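Local coordinates for mitogen-activated protein kinase, putative (Map kinase-like protein) (Leishmania major, PDB 3PG1) that probably binds ATP and transfers its phosphate to serine or threonine residues of protein substrates, as a parasite member of the MAP kinase family, at residues A[136-147]-A[217-228]. Sequence-based numbering, arbitrary orientation.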
loop_
_atom_site.group_PDB
_atom_site.type_symbol
_atom_site.label_atom_id
_atom_site.label_comp_id
_atom_site.label_asym_id
_atom_site.label_seq_id
_atom_site.Cartn_x
_atom_site.Cartn_y
_atom_site.Cartn_z
ATOM N N ILE A 136 -9.339 9.079 14.728
ATOM C CA ILE A 136 -9.822 8.091 13.718
ATOM C C ILE A 136 -10.381 8.799 12.491
ATOM O O ILE A 136 -10.134 8.354 11.366
ATOM C CB ILE A 136 -10.822 7.044 14.299
ATOM C CG1 ILE A 136 -10.156 6.257 15.463
ATOM C CG2 ILE A 136 -11.355 6.055 13.182
ATOM C CD1 ILE A 136 -11.096 5.406 16.358
ATOM N N GLN A 137 -11.197 9.833 12.701
ATOM C CA GLN A 137 -11.816 10.552 11.593
ATOM C C GLN A 137 -10.727 11.194 10.723
ATOM O O GLN A 137 -10.764 11.133 9.484
ATOM C CB GLN A 137 -12.806 11.601 12.142
ATOM C CG GLN A 137 -13.560 12.334 11.025
ATOM C CD GLN A 137 -14.013 13.734 11.407
ATOM O OE1 GLN A 137 -15.064 14.207 10.976
ATOM N NE2 GLN A 137 -13.254 14.420 12.232
ATOM N N TYR A 138 -9.743 11.811 11.389
ATOM C CA TYR A 138 -8.645 12.489 10.691
ATOM C C TYR A 138 -7.812 11.499 9.866
ATOM O O TYR A 138 -7.582 11.737 8.678
ATOM C CB TYR A 138 -7.772 13.257 11.703
ATOM C CG TYR A 138 -6.733 14.105 11.015
ATOM C CD1 TYR A 138 -7.067 15.332 10.450
ATOM C CD2 TYR A 138 -5.406 13.683 10.924
ATOM C CE1 TYR A 138 -6.101 16.137 9.849
ATOM C CE2 TYR A 138 -4.431 14.486 10.333
ATOM C CZ TYR A 138 -4.788 15.707 9.793
ATOM O OH TYR A 138 -3.869 16.466 9.129
ATOM N N PHE A 139 -7.331 10.422 10.500
ATOM C CA PHE A 139 -6.544 9.378 9.827
ATOM C C PHE A 139 -7.294 8.793 8.651
ATOM O O PHE A 139 -6.723 8.639 7.570
ATOM C CB PHE A 139 -6.169 8.216 10.813
ATOM C CG PHE A 139 -5.179 8.529 11.921
ATOM C CD1 PHE A 139 -4.227 9.531 11.773
ATOM C CD2 PHE A 139 -5.216 7.837 13.126
ATOM C CE1 PHE A 139 -3.330 9.832 12.814
ATOM C CE2 PHE A 139 -4.319 8.137 14.161
ATOM C CZ PHE A 139 -3.378 9.122 13.995
ATOM N N MET A 140 -8.579 8.424 8.859
ATOM C CA MET A 140 -9.421 7.836 7.802
ATOM C C MET A 140 -9.595 8.803 6.630
ATOM O O MET A 140 -9.568 8.366 5.479
ATOM C CB MET A 140 -10.812 7.423 8.347
ATOM C CG MET A 140 -10.772 6.117 9.190
ATOM S SD MET A 140 -9.861 4.755 8.353
ATOM C CE MET A 140 -10.786 4.567 6.831
ATOM N N TYR A 141 -9.750 10.107 6.925
ATOM C CA TYR A 141 -9.927 11.098 5.855
ATOM C C TYR A 141 -8.676 11.049 4.934
ATOM O O TYR A 141 -8.813 10.999 3.722
ATOM C CB TYR A 141 -10.190 12.528 6.436
ATOM C CG TYR A 141 -10.558 13.555 5.370
ATOM C CD1 TYR A 141 -11.741 13.435 4.636
ATOM C CD2 TYR A 141 -9.729 14.636 5.096
ATOM C CE1 TYR A 141 -12.075 14.363 3.639
ATOM C CE2 TYR A 141 -10.081 15.602 4.137
ATOM C CZ TYR A 141 -11.239 15.439 3.388
ATOM O OH TYR A 141 -11.586 16.364 2.414
ATOM N N HIS A 142 -7.481 11.058 5.529
ATOM C CA HIS A 142 -6.218 11.049 4.788
ATOM C C HIS A 142 -5.930 9.716 4.114
ATOM O O HIS A 142 -5.411 9.689 2.985
ATOM C CB HIS A 142 -5.077 11.529 5.691
ATOM C CG HIS A 142 -5.146 13.004 5.981
ATOM N ND1 HIS A 142 -4.328 13.906 5.320
ATOM C CD2 HIS A 142 -5.968 13.690 6.808
ATOM C CE1 HIS A 142 -4.662 15.106 5.777
ATOM N NE2 HIS A 142 -5.647 15.030 6.670
ATOM N N ILE A 143 -6.291 8.608 4.783
ATOM C CA ILE A 143 -6.166 7.268 4.169
ATOM C C ILE A 143 -7.024 7.222 2.908
ATOM O O ILE A 143 -6.550 6.743 1.874
ATOM C CB ILE A 143 -6.568 6.106 5.151
ATOM C CG1 ILE A 143 -5.547 5.940 6.318
ATOM C CG2 ILE A 143 -6.800 4.758 4.409
ATOM C CD1 ILE A 143 -6.145 5.219 7.585
ATOM N N LEU A 144 -8.294 7.686 2.987
ATOM C CA LEU A 144 -9.178 7.619 1.814
ATOM C C LEU A 144 -8.760 8.583 0.708
ATOM O O LEU A 144 -8.949 8.275 -0.457
ATOM C CB LEU A 144 -10.644 7.816 2.201
ATOM C CG LEU A 144 -11.253 6.610 2.942
ATOM C CD1 LEU A 144 -12.594 6.987 3.598
ATOM C CD2 LEU A 144 -11.422 5.387 1.969
ATOM N N LEU A 145 -8.182 9.729 1.073
ATOM C CA LEU A 145 -7.663 10.676 0.056
ATOM C C LEU A 145 -6.465 10.036 -0.671
ATOM O O LEU A 145 -6.379 10.142 -1.877
ATOM C CB LEU A 145 -7.241 12.017 0.683
ATOM C CG LEU A 145 -8.378 12.991 1.001
ATOM C CD1 LEU A 145 -7.834 14.239 1.706
ATOM C CD2 LEU A 145 -9.181 13.399 -0.287
ATOM N N GLY A 146 -5.588 9.331 0.052
ATOM C CA GLY A 146 -4.472 8.669 -0.621
ATOM C C GLY A 146 -5.003 7.599 -1.575
ATOM O O GLY A 146 -4.556 7.523 -2.710
ATOM N N LEU A 147 -6.007 6.802 -1.151
ATOM C CA LEU A 147 -6.622 5.804 -2.060
ATOM C C LEU A 147 -7.307 6.481 -3.242
ATOM O O LEU A 147 -7.120 6.055 -4.378
ATOM C CB LEU A 147 -7.626 4.964 -1.303
ATOM C CG LEU A 147 -7.091 3.977 -0.261
ATOM C CD1 LEU A 147 -8.275 3.247 0.405
ATOM C CD2 LEU A 147 -6.107 2.996 -0.895
ATOM N N MET A 217 -11.262 -0.340 -0.755
ATOM C CA MET A 217 -12.318 0.193 0.106
ATOM C C MET A 217 -12.619 -0.807 1.228
ATOM O O MET A 217 -12.887 -0.397 2.357
ATOM C CB MET A 217 -13.580 0.558 -0.716
ATOM C CG MET A 217 -13.439 1.867 -1.487
ATOM S SD MET A 217 -12.808 3.243 -0.486
ATOM C CE MET A 217 -14.200 3.512 0.598
ATOM N N TRP A 218 -12.540 -2.115 0.919
ATOM C CA TRP A 218 -12.728 -3.182 1.909
ATOM C C TRP A 218 -11.594 -3.104 2.936
ATOM O O TRP A 218 -11.863 -3.141 4.132
ATOM C CB TRP A 218 -12.717 -4.588 1.264
ATOM C CG TRP A 218 -12.866 -5.662 2.326
ATOM C CD1 TRP A 218 -11.871 -6.264 3.043
ATOM C CD2 TRP A 218 -14.092 -6.233 2.783
ATOM N NE1 TRP A 218 -12.408 -7.190 3.909
ATOM C CE2 TRP A 218 -13.767 -7.206 3.758
ATOM C CE3 TRP A 218 -15.443 -6.039 2.441
ATOM C CZ2 TRP A 218 -14.749 -7.931 4.448
ATOM C CZ3 TRP A 218 -16.407 -6.819 3.055
ATOM C CH2 TRP A 218 -16.066 -7.713 4.093
ATOM N N SER A 219 -10.331 -3.012 2.470
ATOM C CA SER A 219 -9.178 -2.917 3.380
ATOM C C SER A 219 -9.276 -1.700 4.303
ATOM O O SER A 219 -8.979 -1.781 5.509
ATOM C CB SER A 219 -7.861 -2.892 2.613
ATOM O OG SER A 219 -7.781 -3.943 1.661
ATOM N N ALA A 220 -9.679 -0.568 3.728
ATOM C CA ALA A 220 -9.840 0.667 4.487
ATOM C C ALA A 220 -10.916 0.510 5.608
ATOM O O ALA A 220 -10.717 1.025 6.691
ATOM C CB ALA A 220 -10.187 1.812 3.527
ATOM N N GLY A 221 -12.024 -0.165 5.318
ATOM C CA GLY A 221 -13.083 -0.438 6.293
ATOM C C GLY A 221 -12.554 -1.314 7.424
ATOM O O GLY A 221 -12.885 -1.086 8.584
ATOM N N CYS A 222 -11.706 -2.309 7.089
ATOM C CA CYS A 222 -11.065 -3.180 8.089
ATOM C C CYS A 222 -10.165 -2.328 8.976
ATOM O O CYS A 222 -10.187 -2.486 10.179
ATOM C CB CYS A 222 -10.265 -4.289 7.408
ATOM S SG CYS A 222 -11.303 -5.559 6.638
ATOM N N VAL A 223 -9.384 -1.420 8.371
ATOM C CA VAL A 223 -8.482 -0.527 9.121
ATOM C C VAL A 223 -9.281 0.387 10.052
ATOM O O VAL A 223 -8.942 0.502 11.228
ATOM C CB VAL A 223 -7.530 0.258 8.178
ATOM C CG1 VAL A 223 -6.787 1.391 8.934
ATOM C CG2 VAL A 223 -6.527 -0.697 7.521
ATOM N N MET A 224 -10.391 0.952 9.545
ATOM C CA MET A 224 -11.260 1.846 10.331
ATOM C C MET A 224 -11.780 1.116 11.596
ATOM O O MET A 224 -11.597 1.620 12.694
ATOM C CB MET A 224 -12.428 2.340 9.476
ATOM C CG MET A 224 -13.253 3.385 10.194
ATOM S SD MET A 224 -14.312 4.320 9.100
ATOM C CE MET A 224 -15.348 5.168 10.353
ATOM N N ALA A 225 -12.412 -0.060 11.432
ATOM C CA ALA A 225 -12.921 -0.871 12.576
ATOM C C ALA A 225 -11.797 -1.224 13.562
ATOM O O ALA A 225 -11.978 -1.186 14.792
ATOM C CB ALA A 225 -13.583 -2.152 12.054
ATOM N N GLU A 226 -10.610 -1.487 13.027
ATOM C CA GLU A 226 -9.469 -1.856 13.845
ATOM C C GLU A 226 -8.994 -0.698 14.714
ATOM O O GLU A 226 -8.531 -0.931 15.825
ATOM C CB GLU A 226 -8.324 -2.376 12.982
ATOM C CG GLU A 226 -7.184 -2.992 13.805
ATOM C CD GLU A 226 -6.131 -3.699 12.977
ATOM O OE1 GLU A 226 -6.415 -4.102 11.823
ATOM O OE2 GLU A 226 -4.995 -3.815 13.473
ATOM N N MET A 227 -9.106 0.545 14.223
ATOM C CA MET A 227 -8.670 1.679 15.042
ATOM C C MET A 227 -9.627 1.870 16.214
ATOM O O MET A 227 -9.205 2.349 17.258
ATOM C CB MET A 227 -8.588 2.969 14.196
ATOM C CG MET A 227 -7.300 3.069 13.397
ATOM S SD MET A 227 -7.038 4.690 12.635
ATOM C CE MET A 227 -8.137 4.567 11.331
ATOM N N PHE A 228 -10.923 1.559 16.025
ATOM C CA PHE A 228 -11.893 1.669 17.125
ATOM C C PHE A 228 -11.662 0.527 18.131
ATOM O O PHE A 228 -11.597 0.759 19.345
ATOM C CB PHE A 228 -13.338 1.578 16.614
ATOM C CG PHE A 228 -13.891 2.846 16.014
ATOM C CD1 PHE A 228 -14.354 3.876 16.830
ATOM C CD2 PHE A 228 -13.959 3.006 14.624
ATOM C CE1 PHE A 228 -14.823 5.072 16.274
ATOM C CE2 PHE A 228 -14.454 4.189 14.065
ATOM C CZ PHE A 228 -14.905 5.208 14.894
#
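Met227 enters the hollow formed by Ile136, Phe139, Met140 and Ile143, a knob-into-hole fit between two antiparallel helices. Its chain runs extended to SD and then bends (chi3 -76°), which swings the methyl back so that CE lies 3.4 Å from Met140 SD. The sulfur itself reaches the rim of the Phe139 ring rather than a face: SD is 3.7 Å from Phe139 CD2 and 77° off the ring normal, the edge form of a Met-aromatic contact. At one end of the interface, Ile136 CD1 stands 3.7 Å from the centroid of the Phe228 ring and nearly on its normal, a CH-pi contact. In the middle, Met140 bends at both chi2 and chi3 and crosses Met224 at about a right angle, with SD 3.7 Å from Met224 CB. Further along, small Ala220 accepts Leu147 CD1 at 3.9 Å from its CB. No hydrogen bond links the two segments; apolar side chains fill the interface between the segment axes, which approach to 10.6 Å and run nearly antiparallel at 165°. In kinase nomenclature these are the long helices αE (133-152) and αF (214-229), paired in the buried core of the C-terminal lobe. Strand 173-175 backs the first helix, Ile173 touching Phe139 and Ile143, while Ile124 of helix 120-125 packs on Met227. Tyr319 bridges the pair, meeting both Ile136 and Met224. On the αF side, Tyr199 holds Ser219 OG through its carbonyl oxygen and Glu226 OE1 through its hydroxyl, giving a partner to atoms of two residues that take no part in the apolar seam.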